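Local atomic coordinates of KLLA0E08119p (Kluyveromyces lactis, PDB entry 3VA7), a protein that probably carboxylates urea with ATP and bicarbonate through its biotin cofactor, this chain being the urea carboxylase part of a longer enzyme that also hydrolyses urea-1-carboxylate. Residues 107-119 with 316-328. Sequence-based numbering, arbitrary orientation.
With GOL (glycerol), chain F.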
loop_
_atom_site.group_PDB
_atom_site.type_symbol
_atom_site.label_atom_id
_atom_site.label_comp_id
_atom_site.label_asym_id
_atom_site.label_seq_id
_atom_site.Cartn_x
_atom_site.Cartn_y
_atom_site.Cartn_z
ATOM N N ILE A 107 36.933 -6.703 15.639
ATOM C CA ILE A 107 35.967 -5.846 14.964
ATOM C C ILE A 107 36.349 -5.692 13.500
ATOM O O ILE A 107 37.511 -5.413 13.169
ATOM C CB ILE A 107 35.881 -4.460 15.601
ATOM C CG1 ILE A 107 35.514 -4.580 17.082
ATOM C CG2 ILE A 107 34.901 -3.580 14.834
ATOM C CD1 ILE A 107 35.851 -3.320 17.877
ATOM N N ILE A 108 35.388 -5.942 12.625
ATOM C CA ILE A 108 35.629 -5.767 11.229
ATOM C C ILE A 108 34.706 -4.628 10.848
ATOM O O ILE A 108 33.511 -4.657 11.166
ATOM C CB ILE A 108 35.444 -7.063 10.413
ATOM C CG1 ILE A 108 35.667 -6.811 8.919
ATOM C CG2 ILE A 108 34.085 -7.648 10.649
ATOM C CD1 ILE A 108 35.800 -8.060 8.081
ATOM N N PRO A 109 35.281 -3.594 10.196
ATOM C CA PRO A 109 34.628 -2.300 10.024
ATOM C C PRO A 109 33.840 -2.097 8.741
ATOM O O PRO A 109 33.010 -1.174 8.690
ATOM C CB PRO A 109 35.801 -1.333 10.044
ATOM C CG PRO A 109 36.921 -2.122 9.465
ATOM C CD PRO A 109 36.686 -3.571 9.736
ATOM N N GLY A 110 34.075 -2.917 7.714
ATOM C CA GLY A 110 33.501 -2.639 6.396
ATOM C C GLY A 110 34.260 -1.521 5.694
ATOM O O GLY A 110 35.515 -1.496 5.701
ATOM N N TYR A 111 33.475 -0.663 5.053
ATOM C CA TYR A 111 33.864 0.612 4.437
ATOM C C TYR A 111 32.844 1.698 4.774
ATOM O O TYR A 111 31.678 1.387 5.033
ATOM C CB TYR A 111 33.930 0.503 2.919
ATOM C CG TYR A 111 32.945 -0.449 2.297
ATOM C CD1 TYR A 111 31.575 -0.149 2.215
ATOM C CD2 TYR A 111 33.377 -1.657 1.785
ATOM C CE1 TYR A 111 30.667 -1.052 1.646
ATOM C CE2 TYR A 111 32.493 -2.553 1.207
ATOM C CZ TYR A 111 31.152 -2.243 1.126
ATOM O OH TYR A 111 30.318 -3.164 0.506
ATOM N N GLY A 112 33.277 2.967 4.740
ATOM C CA GLY A 112 32.535 4.055 5.368
ATOM C C GLY A 112 32.828 4.008 6.855
ATOM O O GLY A 112 33.665 3.221 7.304
ATOM N N PHE A 113 32.140 4.862 7.615
ATOM C CA PHE A 113 32.161 4.850 9.099
ATOM C C PHE A 113 33.557 4.798 9.689
ATOM O O PHE A 113 34.427 5.538 9.253
ATOM C CB PHE A 113 31.215 3.771 9.685
ATOM C CG PHE A 113 29.775 3.922 9.210
ATOM C CD1 PHE A 113 29.015 5.052 9.558
ATOM C CD2 PHE A 113 29.179 2.951 8.391
ATOM C CE1 PHE A 113 27.677 5.205 9.116
ATOM C CE2 PHE A 113 27.829 3.099 7.933
ATOM C CZ PHE A 113 27.083 4.224 8.297
ATOM N N LEU A 114 33.783 3.943 10.670
ATOM C CA LEU A 114 35.042 3.994 11.381
ATOM C C LEU A 114 36.169 3.292 10.601
ATOM O O LEU A 114 37.267 3.041 11.110
ATOM C CB LEU A 114 34.861 3.443 12.798
ATOM C CG LEU A 114 33.840 4.250 13.629
ATOM C CD1 LEU A 114 33.683 3.674 15.021
ATOM C CD2 LEU A 114 34.167 5.783 13.700
ATOM N N SER A 115 35.886 2.998 9.343
ATOM C CA SER A 115 36.697 2.122 8.537
ATOM C C SER A 115 38.149 2.598 8.378
ATOM O O SER A 115 39.067 1.872 8.681
ATOM C CB SER A 115 36.038 2.019 7.185
ATOM O OG SER A 115 36.612 0.941 6.538
ATOM N N GLU A 116 38.321 3.828 7.903
ATOM C CA GLU A 116 39.607 4.486 7.756
ATOM C C GLU A 116 39.906 5.533 8.825
ATOM O O GLU A 116 40.576 6.522 8.556
ATOM C CB GLU A 116 39.591 5.214 6.449
ATOM C CG GLU A 116 39.580 4.275 5.307
ATOM C CD GLU A 116 39.582 5.018 4.035
ATOM O OE1 GLU A 116 38.535 5.664 3.782
ATOM O OE2 GLU A 116 40.621 4.967 3.333
ATOM N N ASN A 117 39.400 5.293 10.028
ATOM C CA ASN A 117 39.596 6.136 11.190
ATOM C C ASN A 117 40.634 5.535 12.130
ATOM O O ASN A 117 40.393 4.527 12.790
ATOM C CB ASN A 117 38.250 6.302 11.883
ATOM C CG ASN A 117 38.320 7.122 13.138
ATOM O OD1 ASN A 117 39.234 7.001 13.982
ATOM N ND2 ASN A 117 37.313 7.931 13.305
ATOM N N ALA A 118 41.785 6.185 12.208
ATOM C CA ALA A 118 42.937 5.631 12.897
ATOM C C ALA A 118 42.866 5.725 14.412
ATOM O O ALA A 118 43.504 4.903 15.102
ATOM C CB ALA A 118 44.224 6.294 12.392
ATOM N N ASP A 119 42.149 6.718 14.952
ATOM C CA ASP A 119 41.956 6.722 16.412
ATOM C C ASP A 119 41.268 5.409 16.766
ATOM O O ASP A 119 41.718 4.650 17.659
ATOM C CB ASP A 119 41.101 7.908 16.900
ATOM C CG ASP A 119 41.785 9.291 16.697
ATOM O OD1 ASP A 119 41.033 10.276 16.513
ATOM O OD2 ASP A 119 43.046 9.374 16.721
ATOM N N LEU A 316 46.942 7.799 -7.536
ATOM C CA LEU A 316 45.882 8.683 -7.151
ATOM C C LEU A 316 45.752 8.632 -5.622
ATOM O O LEU A 316 45.898 9.655 -4.974
ATOM C CB LEU A 316 44.605 8.311 -7.901
ATOM C CG LEU A 316 43.284 9.070 -7.690
ATOM C CD1 LEU A 316 43.282 10.503 -8.205
ATOM C CD2 LEU A 316 42.071 8.272 -8.304
ATOM N N GLU A 317 45.546 7.440 -5.044
ATOM C CA GLU A 317 45.365 7.271 -3.563
ATOM C C GLU A 317 45.294 5.811 -3.171
ATOM O O GLU A 317 45.046 4.948 -4.012
ATOM C CB GLU A 317 44.118 7.993 -3.013
ATOM C CG GLU A 317 42.802 7.536 -3.620
ATOM C CD GLU A 317 41.546 8.308 -3.150
ATOM O OE1 GLU A 317 40.639 8.516 -4.013
ATOM O OE2 GLU A 317 41.451 8.669 -1.945
ATOM N N VAL A 318 45.530 5.537 -1.897
ATOM C CA VAL A 318 45.252 4.223 -1.353
ATOM C C VAL A 318 44.010 4.325 -0.482
ATOM O O VAL A 318 43.934 5.217 0.351
ATOM C CB VAL A 318 46.415 3.670 -0.526
ATOM C CG1 VAL A 318 46.092 2.253 -0.038
ATOM C CG2 VAL A 318 47.661 3.620 -1.370
ATOM N N ASN A 319 43.021 3.455 -0.714
ATOM C CA ASN A 319 41.942 3.258 0.255
ATOM C C ASN A 319 42.371 2.180 1.233
ATOM O O ASN A 319 42.650 1.040 0.839
ATOM C CB ASN A 319 40.609 2.881 -0.402
ATOM C CG ASN A 319 40.250 3.793 -1.554
ATOM O OD1 ASN A 319 39.904 3.309 -2.617
ATOM N ND2 ASN A 319 40.345 5.119 -1.360
ATOM N N ALA A 320 42.424 2.554 2.508
ATOM C CA ALA A 320 43.010 1.719 3.540
ATOM C C ALA A 320 41.924 0.836 4.169
ATOM O O ALA A 320 41.709 0.851 5.383
ATOM C CB ALA A 320 43.705 2.606 4.594
ATOM N N ARG A 321 41.244 0.060 3.322
ATOM C CA ARG A 321 40.050 -0.661 3.711
ATOM C C ARG A 321 39.586 -1.518 2.593
ATOM O O ARG A 321 40.059 -1.384 1.495
ATOM C CB ARG A 321 38.944 0.335 4.011
ATOM C CG ARG A 321 38.669 1.351 2.891
ATOM C CD ARG A 321 37.410 2.182 3.272
ATOM N NE ARG A 321 37.143 3.292 2.348
ATOM C CZ ARG A 321 36.655 3.130 1.119
ATOM N NH1 ARG A 321 36.413 1.897 0.640
ATOM N NH2 ARG A 321 36.418 4.194 0.353
ATOM N N LEU A 322 38.619 -2.377 2.847
ATOM C CA LEU A 322 37.937 -3.056 1.761
ATOM C C LEU A 322 37.074 -2.046 1.000
ATOM O O LEU A 322 36.727 -0.993 1.521
ATOM C CB LEU A 322 37.068 -4.182 2.315
ATOM C CG LEU A 322 36.475 -5.194 1.338
ATOM C CD1 LEU A 322 37.502 -6.162 0.731
ATOM C CD2 LEU A 322 35.369 -5.964 2.033
ATOM N N GLN A 323 36.716 -2.357 -0.229
ATOM C CA GLN A 323 35.900 -1.434 -1.033
ATOM C C GLN A 323 34.567 -2.031 -1.501
ATOM O O GLN A 323 34.469 -3.280 -1.691
ATOM C CB GLN A 323 36.675 -0.997 -2.272
ATOM C CG GLN A 323 37.700 0.100 -2.070
ATOM C CD GLN A 323 38.386 0.386 -3.374
ATOM O OE1 GLN A 323 38.993 -0.502 -3.936
ATOM N NE2 GLN A 323 38.246 1.579 -3.893
ATOM N N VAL A 324 33.564 -1.151 -1.693
ATOM C CA VAL A 324 32.251 -1.546 -2.187
ATOM C C VAL A 324 32.326 -2.516 -3.398
ATOM O O VAL A 324 31.742 -3.587 -3.355
ATOM C CB VAL A 324 31.301 -0.337 -2.479
ATOM C CG1 VAL A 324 29.896 -0.851 -2.970
ATOM C CG2 VAL A 324 31.139 0.640 -1.233
ATOM N N GLU A 325 33.131 -2.202 -4.411
ATOM C CA GLU A 325 33.237 -3.051 -5.622
ATOM C C GLU A 325 33.987 -4.357 -5.502
ATOM O O GLU A 325 34.184 -5.028 -6.541
ATOM C CB GLU A 325 33.824 -2.287 -6.834
ATOM C CG GLU A 325 35.155 -1.645 -6.589
ATOM C CD GLU A 325 35.067 -0.217 -6.021
ATOM O OE1 GLU A 325 34.129 0.092 -5.259
ATOM O OE2 GLU A 325 35.944 0.617 -6.359
ATOM N N HIS A 326 34.438 -4.710 -4.299
ATOM C CA HIS A 326 35.281 -5.908 -4.112
ATOM C C HIS A 326 34.676 -7.201 -4.677
ATOM O O HIS A 326 35.426 -8.131 -5.027
ATOM C CB HIS A 326 35.658 -6.129 -2.621
ATOM C CG HIS A 326 34.556 -6.749 -1.808
ATOM N ND1 HIS A 326 33.499 -6.014 -1.310
ATOM C CD2 HIS A 326 34.333 -8.032 -1.430
ATOM C CE1 HIS A 326 32.667 -6.821 -0.666
ATOM N NE2 HIS A 326 33.147 -8.051 -0.725
ATOM N N PRO A 327 33.342 -7.306 -4.741
ATOM C CA PRO A 327 32.833 -8.596 -5.268
ATOM C C PRO A 327 33.195 -8.947 -6.698
ATOM O O PRO A 327 33.257 -10.125 -7.006
ATOM C CB PRO A 327 31.319 -8.464 -5.155
ATOM C CG PRO A 327 31.072 -7.400 -4.036
ATOM C CD PRO A 327 32.256 -6.451 -4.210
ATOM N N ILE A 328 33.499 -7.997 -7.572
ATOM C CA ILE A 328 33.833 -8.445 -8.939
ATOM C C ILE A 328 35.150 -9.233 -8.976
ATOM O O ILE A 328 35.280 -10.284 -9.669
ATOM C CB ILE A 328 33.784 -7.330 -9.994
ATOM C CG1 ILE A 328 34.762 -6.208 -9.682
ATOM C CG2 ILE A 328 32.372 -6.779 -10.104
ATOM C CD1 ILE A 328 34.876 -5.228 -10.785
HETATM C C1 GOL F . 40.385 -3.585 5.529
HETATM O O1 GOL F . 41.670 -4.136 5.198
HETATM C C2 GOL F . 40.239 -2.762 6.838
HETATM O O2 GOL F . 39.154 -3.241 7.566
HETATM C C3 GOL F . 39.897 -1.274 6.653
HETATM O O3 GOL F . 40.585 -0.381 7.522
#
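Two loops of the biotin carboxylase domain meet here, Tyr-111 and Glu-116 of the loop after strand 106-108 touching Ala-320 to Val-324, which follow strand 312-319. Glu-116 OE2 accepts the backbone N of Ala-320 at 3.1 Å on the anti side, tilted out of the carboxylate plane, 161° at the hydrogen, while Glu-116 OE1 forms a salt bridge with Arg-321 NE (3.1 Å). That NE lies above the carboxylate, whereas OE1 sits in the guanidinium plane, so the two groups stand nearly perpendicular (82°). Arg-321 NH1 bonds Leu-322 O (3.0 Å), which lies in the guanidinium plane and helps fix its rotation. A leucine in place of Arg-321 would probably leave the Glu-116 carboxylate without its charged mate, and Leu-322 O without this donor. A glycerol, probably from the crystallisation liquor, sits with O3 2.7 Å from Ala-320 O and 3.0 Å from Ser-115 O.

By sequence family and topology, the contact joins the parallel sheet of the N-terminal domain to the ATP-grasp part, whose 317-326 segment in biotin carboxylases lines the bicarbonate site, probably marked here by another glycerol on Arg-321 NH1, Val-324 N and Glu-325 OE1. Tyr-111 reaches into this loop with CG between its backbone N and carbonyl carbon (chi1 33°). Val-324 CG2 lies over one face of the Tyr-111 ring, 3.7 Å from its centroid, a CH-pi contact; Leu-322 O is at the ring edge, 3.4 Å from Tyr-111 CD2. The phenol OH bonds Glu-41. Nearer the Arg-321 backbone, Ser-115 OG packs on Arg-321 CB (3.5 Å) and hydrogen-bonds Gly-110 O within the first loop.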